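Local structure of immunity protein (Neisseria meningitidis, 4Q7O) at residues B[85-89]-B[101-107]. The protein is an immunity protein of a contact-dependent growth-inhibition system, which probably protects the cell by neutralising the cognate toxin. Numbering follows the deposited sequence.
Sequences PSIYF and IIPINLA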
loop_
_atom_site.group_PDB
_atom_site.type_symbol
_atom_site.label_atom_id
_atom_site.label_comp_id
_atom_site.label_asym_id
_atom_site.label_seq_id
_atom_site.Cartn_x
_atom_site.Cartn_y
_atom_site.Cartn_z
ATOM N N PRO B 85 1.855 -16.166 17.719
ATOM C CA PRO B 85 0.753 -16.403 16.779
ATOM C C PRO B 85 0.743 -15.323 15.700
ATOM O O PRO B 85 0.743 -14.121 16.004
ATOM C CB PRO B 85 -0.491 -16.298 17.662
ATOM C CG PRO B 85 0.005 -16.736 19.034
ATOM C CD PRO B 85 1.399 -16.169 19.121
ATOM N N SER B 86 0.743 -15.764 14.450
ATOM C CA SER B 86 0.926 -14.873 13.316
ATOM C C SER B 86 -0.150 -15.054 12.258
ATOM O O SER B 86 -0.916 -16.014 12.276
ATOM C CB SER B 86 2.315 -15.066 12.700
ATOM O OG SER B 86 3.340 -14.713 13.621
ATOM N N ILE B 87 -0.181 -14.127 11.316
ATOM C CA ILE B 87 -1.203 -14.115 10.290
ATOM C C ILE B 87 -0.608 -13.670 8.960
ATOM O O ILE B 87 0.253 -12.788 8.906
ATOM C CB ILE B 87 -2.395 -13.238 10.740
ATOM C CG1 ILE B 87 -3.464 -13.129 9.648
ATOM C CG2 ILE B 87 -1.907 -11.862 11.224
ATOM C CD1 ILE B 87 -4.770 -12.562 10.161
ATOM N N TYR B 88 -1.059 -14.323 7.897
ATOM C CA TYR B 88 -0.601 -14.076 6.539
ATOM C C TYR B 88 -1.578 -13.188 5.790
ATOM O O TYR B 88 -2.777 -13.426 5.828
ATOM C CB TYR B 88 -0.474 -15.424 5.831
ATOM C CG TYR B 88 -0.269 -15.382 4.339
ATOM C CD1 TYR B 88 1.001 -15.255 3.788
ATOM C CD2 TYR B 88 -1.342 -15.543 3.477
ATOM C CE1 TYR B 88 1.191 -15.258 2.413
ATOM C CE2 TYR B 88 -1.164 -15.549 2.111
ATOM C CZ TYR B 88 0.102 -15.402 1.584
ATOM O OH TYR B 88 0.268 -15.418 0.218
ATOM N N PHE B 89 -1.057 -12.170 5.113
ATOM C CA PHE B 89 -1.846 -11.332 4.219
ATOM C C PHE B 89 -1.273 -11.385 2.822
ATOM O O PHE B 89 -0.056 -11.442 2.646
ATOM C CB PHE B 89 -1.810 -9.869 4.674
ATOM C CG PHE B 89 -2.610 -9.596 5.895
ATOM C CD1 PHE B 89 -2.092 -9.875 7.153
ATOM C CD2 PHE B 89 -3.875 -9.033 5.795
ATOM C CE1 PHE B 89 -2.829 -9.612 8.293
ATOM C CE2 PHE B 89 -4.619 -8.763 6.934
ATOM C CZ PHE B 89 -4.099 -9.051 8.181
ATOM N N ILE B 101 3.597 -11.244 6.449
ATOM C CA ILE B 101 3.221 -11.923 7.681
ATOM C C ILE B 101 3.504 -11.004 8.863
ATOM O O ILE B 101 4.564 -10.384 8.931
ATOM C CB ILE B 101 3.982 -13.245 7.835
ATOM C CG1 ILE B 101 3.528 -14.235 6.752
ATOM C CG2 ILE B 101 3.789 -13.816 9.227
ATOM C CD1 ILE B 101 4.477 -15.416 6.551
ATOM N N ILE B 102 2.544 -10.897 9.780
ATOM C CA ILE B 102 2.717 -10.111 10.998
ATOM C C ILE B 102 2.138 -10.862 12.201
ATOM O O ILE B 102 1.346 -11.785 12.029
ATOM C CB ILE B 102 2.055 -8.713 10.880
ATOM C CG1 ILE B 102 0.589 -8.831 10.445
ATOM C CG2 ILE B 102 2.840 -7.829 9.929
ATOM C CD1 ILE B 102 -0.160 -7.491 10.454
ATOM N N PRO B 103 2.528 -10.472 13.423
ATOM C CA PRO B 103 1.868 -11.086 14.581
ATOM C C PRO B 103 0.379 -10.754 14.611
ATOM O O PRO B 103 -0.024 -9.667 14.191
ATOM C CB PRO B 103 2.564 -10.419 15.776
ATOM C CG PRO B 103 3.888 -9.946 15.237
ATOM C CD PRO B 103 3.584 -9.522 13.825
ATOM N N ILE B 104 -0.433 -11.676 15.115
ATOM C CA ILE B 104 -1.864 -11.435 15.250
ATOM C C ILE B 104 -2.170 -10.186 16.091
ATOM O O ILE B 104 -3.091 -9.441 15.785
ATOM C CB ILE B 104 -2.591 -12.693 15.783
ATOM C CG1 ILE B 104 -2.613 -13.771 14.695
ATOM C CG2 ILE B 104 -4.009 -12.370 16.222
ATOM C CD1 ILE B 104 -3.079 -15.127 15.174
ATOM N N ASN B 105 -1.384 -9.927 17.125
ATOM C CA ASN B 105 -1.613 -8.731 17.933
ATOM C C ASN B 105 -1.529 -7.467 17.092
ATOM O O ASN B 105 -2.364 -6.564 17.209
ATOM C CB ASN B 105 -0.596 -8.640 19.074
ATOM C CG ASN B 105 -0.858 -9.630 20.176
ATOM O OD1 ASN B 105 -1.931 -10.238 20.250
ATOM N ND2 ASN B 105 0.117 -9.784 21.061
ATOM N N LEU B 106 -0.506 -7.391 16.249
ATOM C CA LEU B 106 -0.359 -6.241 15.363
ATOM C C LEU B 106 -1.489 -6.189 14.345
ATOM O O LEU B 106 -1.999 -5.115 14.037
ATOM C CB LEU B 106 1.013 -6.247 14.677
ATOM C CG LEU B 106 1.233 -5.112 13.669
ATOM C CD1 LEU B 106 1.123 -3.739 14.320
ATOM C CD2 LEU B 106 2.572 -5.256 12.981
ATOM N N ALA B 107 -1.899 -7.346 13.833
ATOM C CA ALA B 107 -3.054 -7.382 12.934
ATOM C C ALA B 107 -4.302 -6.800 13.595
ATOM O O ALA B 107 -5.010 -5.995 12.988
ATOM C CB ALA B 107 -3.325 -8.793 12.452
HETATM O O HOH W 1 0.487 -12.056 18.085
#
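The rings of F89 and Y88 meet isoleucines of the facing strand on opposite faces of an antiparallel β-hairpin, strands 86-91 and 98-103, which runs straight into helix 104-121. CD1 of I102 reaches CE1 of F89 obliquely, 4.0 Å away, while CB of A107 sits at the edge of that ring; F27 of helix 22-34 meets it edge-to-face. At the edge of the Y88 ring, near its plane, lies CG1 of I101. Y72 also meets this ring, and tyrosine suits this partly exposed place: its ring packs on I101 while its hydroxyl hydrogen-bonds to the carboxylate of E99.

I87 and I102 form a hydrogen-bonded pair, I87 N to I102 O at 2.9 Å and I102 N to I87 O at 3.1 Å. Branched at CB, both suit extended strands and fill the helix-facing side. With CG1 opposite the backbone N (chi1 177°), I87 has CG2 between N and the carbonyl carbon, where it meets A107 CB at 3.6 Å; the small methyl of alanine lets the first helical turn come this close.

P103, lacking an N-H, faces S86 in a non-hydrogen-bonded pair, where the hairpin needs none, and is the N-cap residue; its O accepts from A107 N. Beyond it, CD1 of I104 packs on CB of P85. A water donates to P85 O and accepts from N105 N, while I104 N gives P85 O a nearly straight 2.9 Å bond (176° at the hydrogen), its donor 24° from the carbonyl plane.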